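Local coordinates for protein SOXX (Paracoccus pantotrophus, PDB 2C1D) that binds heme c covalently as a subunit of the SoxXA cytochrome complex, which initiates chemotrophic sulfur oxidation, and probably transfers electrons, at residues B[79-84]-B[91-96]; B[14-19]-B[71-76]; B[3-8]-B[95-100]. All coordinates share one frame; numbering follows the deposited sequence.

Contact 1 (B[79-84]-B[91-96]). With HEC (heme c), chain O.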
loop_
_atom_site.group_PDB
_atom_site.type_symbol
_atom_site.label_atom_id
_atom_site.label_comp_id
_atom_site.label_asym_id
_atom_site.label_seq_id
_atom_site.Cartn_x
_atom_site.Cartn_y
_atom_site.Cartn_z
ATOM N N VAL B 79 12.902 -6.164 21.684
ATOM C CA VAL B 79 12.307 -4.818 21.575
ATOM C C VAL B 79 13.228 -3.828 20.862
ATOM O O VAL B 79 12.788 -3.126 19.941
ATOM C CB VAL B 79 11.829 -4.294 22.943
ATOM C CG1 VAL B 79 11.158 -2.938 22.819
ATOM C CG2 VAL B 79 10.817 -5.270 23.549
ATOM N N ALA B 80 14.506 -3.787 21.251
ATOM C CA ALA B 80 15.473 -2.869 20.658
ATOM C C ALA B 80 15.715 -3.192 19.200
ATOM O O ALA B 80 15.768 -2.299 18.356
ATOM C CB ALA B 80 16.815 -2.883 21.429
ATOM N N ASN B 81 15.898 -4.466 18.895
ATOM C CA ASN B 81 16.103 -4.850 17.505
ATOM C C ASN B 81 15.847 -6.349 17.291
ATOM O O ASN B 81 16.742 -7.179 17.480
ATOM C CB ASN B 81 17.488 -4.462 17.024
ATOM C CG ASN B 81 17.655 -4.631 15.525
ATOM O OD1 ASN B 81 16.833 -5.281 14.857
ATOM N ND2 ASN B 81 18.728 -4.069 14.987
ATOM N N ALA B 82 14.621 -6.672 16.870
ATOM C CA ALA B 82 14.167 -8.052 16.806
ATOM C C ALA B 82 14.884 -8.819 15.719
ATOM O O ALA B 82 14.996 -10.045 15.805
ATOM C CB ALA B 82 12.672 -8.120 16.625
ATOM N N LYS B 83 15.393 -8.112 14.717
ATOM C CA LYS B 83 16.202 -8.709 13.653
ATOM C C LYS B 83 17.466 -9.420 14.130
ATOM O O LYS B 83 18.048 -10.200 13.374
ATOM C CB LYS B 83 16.606 -7.649 12.629
ATOM C CG LYS B 83 15.456 -7.178 11.720
ATOM C CD LYS B 83 14.909 -5.805 12.116
ATOM C CE LYS B 83 14.117 -5.133 10.980
ATOM N NZ LYS B 83 12.915 -5.896 10.534
ATOM N N MET B 84 17.909 -9.143 15.354
ATOM C CA MET B 84 19.106 -9.808 15.898
ATOM C C MET B 84 18.764 -11.145 16.554
ATOM O O MET B 84 19.661 -11.909 16.931
ATOM C CB MET B 84 19.818 -8.912 16.916
ATOM C CG MET B 84 20.284 -7.574 16.383
ATOM S SD MET B 84 21.518 -7.691 15.107
ATOM C CE MET B 84 23.039 -8.094 16.071
ATOM N N MET B 91 8.967 -7.607 12.081
ATOM C CA MET B 91 9.009 -6.728 13.251
ATOM C C MET B 91 10.105 -5.676 13.059
ATOM O O MET B 91 11.270 -6.024 12.848
ATOM C CB MET B 91 9.287 -7.524 14.537
ATOM C CG MET B 91 9.250 -6.655 15.796
ATOM S SD MET B 91 8.891 -7.602 17.290
ATOM C CE MET B 91 9.560 -6.508 18.492
ATOM N N PRO B 92 9.747 -4.392 13.111
ATOM C CA PRO B 92 10.752 -3.346 12.964
ATOM C C PRO B 92 11.572 -3.211 14.254
ATOM O O PRO B 92 11.156 -3.683 15.300
ATOM C CB PRO B 92 9.913 -2.096 12.683
ATOM C CG PRO B 92 8.600 -2.355 13.460
ATOM C CD PRO B 92 8.394 -3.847 13.346
ATOM N N ALA B 93 12.740 -2.585 14.141
ATOM C CA ALA B 93 13.662 -2.370 15.253
ATOM C C ALA B 93 13.295 -1.057 15.877
ATOM O O ALA B 93 13.216 -0.040 15.186
ATOM C CB ALA B 93 15.099 -2.331 14.771
ATOM N N PHE B 94 13.064 -1.080 17.181
ATOM C CA PHE B 94 12.646 0.125 17.891
ATOM C C PHE B 94 13.789 0.977 18.428
ATOM O O PHE B 94 13.559 2.103 18.843
ATOM C CB PHE B 94 11.638 -0.248 18.964
ATOM C CG PHE B 94 10.303 -0.639 18.391
ATOM C CD1 PHE B 94 10.012 -1.955 18.108
ATOM C CD2 PHE B 94 9.347 0.328 18.109
ATOM C CE1 PHE B 94 8.762 -2.309 17.546
ATOM C CE2 PHE B 94 8.101 -0.025 17.567
ATOM C CZ PHE B 94 7.825 -1.346 17.293
ATOM N N TYR B 95 15.022 0.487 18.316
ATOM C CA TYR B 95 16.202 1.214 18.800
ATOM C C TYR B 95 17.319 1.166 17.755
ATOM O O TYR B 95 18.423 0.687 18.014
ATOM C CB TYR B 95 16.654 0.635 20.155
ATOM C CG TYR B 95 17.437 1.593 21.019
ATOM C CD1 TYR B 95 16.874 2.793 21.461
ATOM C CD2 TYR B 95 18.744 1.300 21.418
ATOM C CE1 TYR B 95 17.597 3.688 22.271
ATOM C CE2 TYR B 95 19.455 2.175 22.248
ATOM C CZ TYR B 95 18.870 3.358 22.678
ATOM O OH TYR B 95 19.576 4.223 23.474
ATOM N N LYS B 96 17.003 1.663 16.561
ATOM C CA LYS B 96 17.878 1.593 15.403
ATOM C C LYS B 96 17.821 2.914 14.683
ATOM O O LYS B 96 16.753 3.508 14.529
ATOM C CB LYS B 96 17.447 0.483 14.441
ATOM C CG LYS B 96 18.401 0.252 13.281
ATOM C CD LYS B 96 17.975 -0.977 12.463
ATOM C CE LYS B 96 18.826 -1.185 11.208
ATOM N NZ LYS B 96 18.520 -2.518 10.594
HETATM FE FE HEC O . 6.774 -8.069 17.759
HETATM C CHA HEC O . 7.970 -11.263 17.692
HETATM C CHB HEC O . 7.255 -7.918 21.106
HETATM C CHC HEC O . 5.846 -4.812 17.722
HETATM C CHD HEC O . 5.876 -8.310 14.422
HETATM N NA HEC O . 7.511 -9.353 19.143
HETATM C C1A HEC O . 7.896 -10.640 18.910
HETATM C C2A HEC O . 8.232 -11.233 20.185
HETATM C C3A HEC O . 8.033 -10.309 21.146
HETATM C C4A HEC O . 7.579 -9.099 20.485
HETATM C CMA HEC O . 8.226 -10.406 22.671
HETATM C CAA HEC O . 8.735 -12.671 20.322
HETATM C CBA HEC O . 7.647 -13.684 19.992
HETATM C CGA HEC O . 6.871 -13.851 21.243
HETATM O O1A HEC O . 7.464 -14.397 22.199
HETATM O O2A HEC O . 5.686 -13.446 21.304
HETATM N NB HEC O . 6.560 -6.664 19.134
HETATM C C1B HEC O . 6.888 -6.772 20.468
HETATM C C2B HEC O . 6.799 -5.460 21.086
HETATM C C3B HEC O . 6.392 -4.594 20.154
HETATM C C4B HEC O . 6.255 -5.339 18.915
HETATM C CMB HEC O . 7.042 -5.184 22.577
HETATM C CAB HEC O . 6.164 -3.068 20.364
HETATM C CBB HEC O . 7.282 -2.467 20.900
HETATM N NC HEC O . 5.973 -6.766 16.321
HETATM C C1C HEC O . 5.681 -5.466 16.538
HETATM C C2C HEC O . 5.080 -4.936 15.316
HETATM C C3C HEC O . 5.223 -5.860 14.352
HETATM C C4C HEC O . 5.694 -7.073 15.013
HETATM C CMC HEC O . 4.764 -3.449 15.082
HETATM C CAC HEC O . 4.786 -5.802 12.843
HETATM C CBC HEC O . 5.227 -4.813 12.051
HETATM N ND HEC O . 6.923 -9.549 16.267
HETATM C C1D HEC O . 6.454 -9.441 14.964
HETATM C C2D HEC O . 6.682 -10.696 14.284
HETATM C C3D HEC O . 7.338 -11.616 15.321
HETATM C C4D HEC O . 7.431 -10.818 16.512
HETATM C CMD HEC O . 6.337 -11.063 12.814
HETATM C CAD HEC O . 7.791 -13.098 15.174
HETATM C CBD HEC O . 9.254 -13.106 14.736
HETATM C CGD HEC O . 9.463 -13.890 13.457
HETATM O O1D HEC O . 9.647 -13.253 12.364
HETATM O O2D HEC O . 9.436 -15.153 13.567
HETATM O O HOH W 1 19.590 -4.609 11.982
HETATM O O HOH W 2 12.622 -4.573 17.372
#
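Met91 and Ala82 meet beside the heme, where Met91 also binds the iron. Its CG is anti to the backbone N (chi1 -176°), and the chain beyond runs on extended, carrying SD to the heme iron at 2.2 Å as an axial ligand; His45 is the other.

Among the apolar contacts, CG of Met91 lies 3.8 Å from CB of Ala82. The ring of Phe94 lays one face, toward its rim, over the heme atom CBB, while CG2 of Val79 approaches the heme methyl CMB. Farther from the heme, CB of Ala80 packs on CB of Tyr95 at 3.7 Å, and CB of Ala93 rests against the amide end of Asn81.

Backbone bonds tie the end of helix 72-81 to the loop. Tyr95 N donates to Ala80 O at 2.9 Å; Phe94 N gives Val79 O a longer, weak bond. The side chain of Lys83, bent at chi2 and chi4, brings NZ to 2.8 Å from Met91 O, which it meets from above the carbonyl plane, a bond that probably steadies the backbone of the ligand residue. Two waters add to the polar contacts: one accepts from Asn81 ND2 and Lys96 NZ, the other accepts from Ala82 N and donates to Pro92 O. Lys96 NZ also forms a salt bridge with Glu177 of the SOXA chain.

The arrangement is that of the methionine-ligand loop of a His/Met cytochrome c, consistent with the class I fold, folded back on the preceding helix to present sulfur to the iron.

Contact 2 (B[14-19]-B[71-76])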
loop_
_atom_site.group_PDB
_atom_site.type_symbol
_atom_site.label_atom_id
_atom_site.label_comp_id
_atom_site.label_asym_id
_atom_site.label_seq_id
_atom_site.Cartn_x
_atom_site.Cartn_y
_atom_site.Cartn_z
ATOM N N ALA B 14 20.277 -11.219 22.545
ATOM C CA ALA B 14 20.046 -10.745 23.914
ATOM C C ALA B 14 20.891 -9.518 24.245
ATOM O O ALA B 14 21.983 -9.338 23.711
ATOM C CB ALA B 14 20.328 -11.874 24.941
ATOM N N VAL B 15 20.363 -8.661 25.112
ATOM C CA VAL B 15 21.096 -7.487 25.588
ATOM C C VAL B 15 21.103 -7.548 27.098
ATOM O O VAL B 15 20.089 -7.324 27.741
ATOM C CB VAL B 15 20.452 -6.165 25.090
ATOM C CG1 VAL B 15 21.152 -4.949 25.675
ATOM C CG2 VAL B 15 20.494 -6.126 23.592
ATOM N N GLU B 16 22.254 -7.861 27.668
ATOM C CA GLU B 16 22.337 -8.175 29.094
ATOM C C GLU B 16 22.187 -6.950 29.977
ATOM O O GLU B 16 21.593 -7.043 31.039
ATOM C CB GLU B 16 23.659 -8.895 29.425
ATOM C CG GLU B 16 23.766 -10.285 28.808
ATOM C CD GLU B 16 22.793 -11.292 29.411
ATOM O OE1 GLU B 16 22.302 -12.175 28.651
ATOM O OE2 GLU B 16 22.524 -11.213 30.639
ATOM N N ALA B 17 22.680 -5.807 29.513
ATOM C CA ALA B 17 22.740 -4.597 30.332
ATOM C C ALA B 17 21.581 -3.616 30.031
ATOM O O ALA B 17 21.175 -3.447 28.875
ATOM C CB ALA B 17 24.061 -3.897 30.098
ATOM N N SER B 18 21.076 -2.983 31.085
ATOM C CA SER B 18 20.047 -1.949 30.965
ATOM C C SER B 18 20.540 -0.886 30.020
ATOM O O SER B 18 21.717 -0.496 30.050
ATOM C CB SER B 18 19.756 -1.308 32.323
ATOM O OG SER B 18 18.775 -0.290 32.219
ATOM N N LEU B 19 19.641 -0.450 29.147
ATOM C CA LEU B 19 19.926 0.610 28.197
ATOM C C LEU B 19 20.048 1.966 28.879
ATOM O O LEU B 19 20.609 2.884 28.275
ATOM C CB LEU B 19 18.839 0.689 27.130
ATOM C CG LEU B 19 18.664 -0.486 26.171
ATOM C CD1 LEU B 19 17.531 -0.196 25.221
ATOM C CD2 LEU B 19 19.946 -0.743 25.406
ATOM N N THR B 71 13.952 -14.399 28.776
ATOM C CA THR B 71 14.512 -13.682 29.920
ATOM C C THR B 71 14.388 -12.191 29.647
ATOM O O THR B 71 14.254 -11.773 28.493
ATOM C CB THR B 71 16.005 -13.984 30.107
ATOM O OG1 THR B 71 16.727 -13.525 28.974
ATOM C CG2 THR B 71 16.310 -15.501 30.161
ATOM N N GLU B 72 14.485 -11.400 30.704
ATOM C CA GLU B 72 14.610 -9.951 30.576
ATOM C C GLU B 72 15.575 -9.540 29.462
ATOM O O GLU B 72 15.232 -8.695 28.631
ATOM C CB GLU B 72 15.043 -9.343 31.908
ATOM C CG GLU B 72 15.252 -7.836 31.897
ATOM C CD GLU B 72 15.719 -7.307 33.237
ATOM O OE1 GLU B 72 15.851 -8.083 34.191
ATOM O OE2 GLU B 72 15.979 -6.106 33.336
ATOM N N ALA B 73 16.760 -10.144 29.418
ATOM C CA ALA B 73 17.785 -9.737 28.457
ATOM C C ALA B 73 17.378 -10.051 27.030
ATOM O O ALA B 73 17.654 -9.297 26.098
ATOM C CB ALA B 73 19.117 -10.421 28.765
ATOM N N GLN B 74 16.759 -11.200 26.845
ATOM C CA GLN B 74 16.242 -11.542 25.526
ATOM C C GLN B 74 15.166 -10.538 25.089
ATOM O O GLN B 74 15.149 -10.120 23.947
ATOM C CB GLN B 74 15.712 -12.965 25.532
ATOM C CG GLN B 74 16.864 -13.952 25.598
ATOM C CD GLN B 74 16.453 -15.393 25.839
ATOM O OE1 GLN B 74 15.468 -15.684 26.531
ATOM N NE2 GLN B 74 17.232 -16.302 25.278
ATOM N N LEU B 75 14.276 -10.182 26.013
ATOM C CA LEU B 75 13.162 -9.303 25.704
ATOM C C LEU B 75 13.713 -7.935 25.318
ATOM O O LEU B 75 13.244 -7.343 24.369
ATOM C CB LEU B 75 12.179 -9.220 26.871
ATOM C CG LEU B 75 11.385 -10.496 27.200
ATOM C CD1 LEU B 75 10.690 -10.373 28.537
ATOM C CD2 LEU B 75 10.368 -10.819 26.109
ATOM N N ARG B 76 14.757 -7.467 26.008
ATOM C CA ARG B 76 15.363 -6.163 25.689
ATOM C C ARG B 76 15.889 -6.146 24.271
ATOM O O ARG B 76 15.634 -5.216 23.498
ATOM C CB ARG B 76 16.478 -5.837 26.697
ATOM C CG ARG B 76 17.311 -4.589 26.421
ATOM C CD ARG B 76 18.358 -4.331 27.518
ATOM N NE ARG B 76 17.697 -4.131 28.801
ATOM C CZ ARG B 76 17.762 -4.942 29.859
ATOM N NH1 ARG B 76 18.464 -6.074 29.860
ATOM N NH2 ARG B 76 17.093 -4.611 30.942
HETATM O O HOH W 3 19.897 -14.445 28.000
#
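Val15 N donates to Ala73 O over 3.0 Å in a nearly straight bond (175°), joining the irregular 14-19 segment to the first turn of helix 72-81, with the CA atoms of Ala14 and Gln74 4.2 Å apart. CA-H...O contacts flank the bond, from Ala14 CA to Ala73 O and from Ala73 CA to Val15 O.

Arg76 carries most of the side-chain contact. Its CG is anti to the backbone N (chi1 174°), and a bend at chi3 (-61°) turns NE out of the line of the chain; the guanidinium lies against the loop 15-18. NH1 donates to Val15 O at 2.9 Å, the oxygen lying in the guanidinium plane at its edge. Ala17 C and Ser18 CA lie over one face of the group, away from its middle. The aliphatic part is engaged too: CD of Arg76 comes to 3.4 Å from CG1 of Val15, whose side chain crosses it at about a right angle, and Leu19 CG lies beside the same CD. NH2 reaches back one turn to OE2 of Glu72 in a 3.0 Å salt bridge, and NE pairs with Glu126 of helix 122-133, an acid that also accepts from Leu19 N. Bonds to Val15 O, Glu72 and Glu126 probably hold the buried guanidinium against rotation, and the two carboxylates probably balance its charge. Nearer the helix start, CB of Ala73 faces OE1 of Glu16 at 3.6 Å.

Thr71 and Gln74 close the helix N-terminus in a capping box: Gln74 N donates to Thr71 OG1, and Thr71 N donates to Gln74 OE1. The whole is a capped helix start with an N-terminal segment laid across its first turn, bound through a buried arginine to the C-terminal helix of the cytochrome c fold.

Contact 3 (B[3-8]-B[95-100])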
loop_
_atom_site.group_PDB
_atom_site.type_symbol
_atom_site.label_atom_id
_atom_site.label_comp_id
_atom_site.label_asym_id
_atom_site.label_seq_id
_atom_site.Cartn_x
_atom_site.Cartn_y
_atom_site.Cartn_z
ATOM N N THR B 3 22.902 3.648 27.011
ATOM C CA THR B 3 23.680 3.112 25.890
ATOM C C THR B 3 22.961 3.400 24.569
ATOM O O THR B 3 21.782 3.080 24.380
ATOM C CB THR B 3 24.204 1.631 26.076
ATOM O OG1 THR B 3 23.922 0.804 24.930
ATOM C CG2 THR B 3 23.605 0.939 27.222
ATOM N N ALA B 4 23.694 4.087 23.694
ATOM C CA ALA B 4 23.175 4.604 22.452
ATOM C C ALA B 4 22.888 3.449 21.498
ATOM O O ALA B 4 23.450 2.352 21.663
ATOM C CB ALA B 4 24.172 5.539 21.864
ATOM N N PRO B 5 21.982 3.649 20.535
ATOM C CA PRO B 5 21.632 2.579 19.587
ATOM C C PRO B 5 22.836 1.839 18.978
ATOM O O PRO B 5 22.840 0.622 19.019
ATOM C CB PRO B 5 20.825 3.328 18.520
ATOM C CG PRO B 5 20.101 4.373 19.323
ATOM C CD PRO B 5 21.171 4.865 20.291
ATOM N N LYS B 6 23.845 2.549 18.492
ATOM C CA LYS B 6 24.982 1.902 17.821
ATOM C C LYS B 6 25.954 1.217 18.796
ATOM O O LYS B 6 26.792 0.425 18.365
ATOM C CB LYS B 6 25.783 2.885 16.970
ATOM C CG LYS B 6 24.976 3.858 16.101
ATOM C CD LYS B 6 24.991 3.511 14.639
ATOM C CE LYS B 6 26.283 3.904 13.966
ATOM N NZ LYS B 6 26.570 2.927 12.872
ATOM N N GLU B 7 25.849 1.528 20.088
ATOM C CA GLU B 7 26.701 0.927 21.123
ATOM C C GLU B 7 26.109 -0.329 21.758
ATOM O O GLU B 7 26.787 -0.995 22.534
ATOM C CB GLU B 7 26.970 1.938 22.252
ATOM C CG GLU B 7 27.525 3.274 21.794
ATOM C CD GLU B 7 27.532 4.334 22.893
ATOM O OE1 GLU B 7 28.270 5.326 22.715
ATOM O OE2 GLU B 7 26.800 4.192 23.926
ATOM N N VAL B 8 24.848 -0.645 21.462
ATOM C CA VAL B 8 24.208 -1.829 22.034
ATOM C C VAL B 8 24.948 -3.099 21.596
ATOM O O VAL B 8 25.373 -3.214 20.444
ATOM C CB VAL B 8 22.698 -1.915 21.660
ATOM C CG1 VAL B 8 22.068 -3.201 22.172
ATOM C CG2 VAL B 8 21.931 -0.712 22.224
ATOM N N TYR B 95 15.022 0.487 18.316
ATOM C CA TYR B 95 16.202 1.214 18.800
ATOM C C TYR B 95 17.319 1.166 17.755
ATOM O O TYR B 95 18.423 0.687 18.014
ATOM C CB TYR B 95 16.654 0.635 20.155
ATOM C CG TYR B 95 17.437 1.593 21.019
ATOM C CD1 TYR B 95 16.874 2.793 21.461
ATOM C CD2 TYR B 95 18.744 1.300 21.418
ATOM C CE1 TYR B 95 17.597 3.688 22.271
ATOM C CE2 TYR B 95 19.455 2.175 22.248
ATOM C CZ TYR B 95 18.870 3.358 22.678
ATOM O OH TYR B 95 19.576 4.223 23.474
ATOM N N LYS B 96 17.003 1.663 16.561
ATOM C CA LYS B 96 17.878 1.593 15.403
ATOM C C LYS B 96 17.821 2.914 14.683
ATOM O O LYS B 96 16.753 3.508 14.529
ATOM C CB LYS B 96 17.447 0.483 14.441
ATOM C CG LYS B 96 18.401 0.252 13.281
ATOM C CD LYS B 96 17.975 -0.977 12.463
ATOM C CE LYS B 96 18.826 -1.185 11.208
ATOM N NZ LYS B 96 18.520 -2.518 10.594
ATOM N N VAL B 97 18.976 3.395 14.254
ATOM C CA VAL B 97 19.060 4.762 13.769
ATOM C C VAL B 97 19.649 4.911 12.383
ATOM O O VAL B 97 19.586 5.985 11.801
ATOM C CB VAL B 97 19.860 5.643 14.755
ATOM C CG1 VAL B 97 19.145 5.732 16.088
ATOM C CG2 VAL B 97 21.288 5.116 14.918
ATOM N N ASP B 98 20.197 3.844 11.824
ATOM C CA ASP B 98 20.785 3.948 10.492
ATOM C C ASP B 98 20.808 2.602 9.778
ATOM O O ASP B 98 20.388 1.586 10.335
ATOM C CB ASP B 98 22.181 4.598 10.571
ATOM C CG ASP B 98 23.245 3.697 11.230
ATOM O OD1 ASP B 98 22.928 2.623 11.783
ATOM O OD2 ASP B 98 24.455 3.999 11.238
ATOM N N GLY B 99 21.306 2.593 8.547
ATOM C CA GLY B 99 21.350 1.394 7.718
ATOM C C GLY B 99 20.046 1.175 6.949
ATOM O O GLY B 99 19.702 0.041 6.591
ATOM N N PHE B 100 19.315 2.257 6.704
ATOM C CA PHE B 100 18.011 2.160 6.030
ATOM C C PHE B 100 18.108 2.511 4.562
ATOM O O PHE B 100 19.065 3.168 4.102
ATOM C CB PHE B 100 16.991 3.093 6.699
ATOM C CG PHE B 100 16.844 2.856 8.153
ATOM C CD1 PHE B 100 17.067 3.884 9.070
ATOM C CD2 PHE B 100 16.474 1.612 8.622
ATOM C CE1 PHE B 100 16.939 3.663 10.427
ATOM C CE2 PHE B 100 16.340 1.378 9.974
ATOM C CZ PHE B 100 16.592 2.392 10.887
HETATM O O HOH W 4 20.508 -1.006 18.734
#
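Thr3 O accepts from Tyr95 OH at 2.6 Å, the shortest polar bond between the two segments. The hydroxyl is tilted 31° from the carbonyl plane, while Thr3 O itself lies near the plane of the ring at its edge. Pro5 covers one face of that ring in a CH-pi contact, with its CG 3.7 Å from the ring centroid and almost on the normal. CG2 of Val8 meets the ring edge at CE2. A water donates to both Pro5 O and Tyr95 O, adding a backbone bridge.

The N-terminal segment, with a 3-10 turn at residues 5-7, thus packs against the loop that follows the heme-ligand methionine of the cytochrome c fold. A leucine in place of Tyr95 would probably leave Thr3 O without its hydroxyl donor and Pro5 without a flat face to rest on.

Beyond the ring, Pro5 CG also touches CG1 of Val97 at 3.6 Å, the two side chains crossing at about a right angle. Lys6, bent at three torsions, passes CG2 of Val97 and carries NZ to Asp98 OD2, forming a 2.9 Å salt bridge on the syn lone pair.

Along the chain, contact 2 closes before contact 1 opens; contact 2 lies wholly between the segments of contact 3, while contacts 1 and 3 end on the same overlapping loop. Contacts 1 and 2 use the two ends of helix 72-81, their centres about 12 Å apart, and meet where Leu19 packs on Tyr95. Contacts 1 and 3, centres about 9 Å apart, share Tyr95 and Lys96. Contacts 2 and 3, centres about 15 Å apart, are joined within the N-terminal region by a probable hydrogen bond from Thr3 N to Leu19 O and by packing of Val8 on Val15 and Leu19. The N-terminal region thus connects the start of the helix with the loop bearing the heme-ligand methionine.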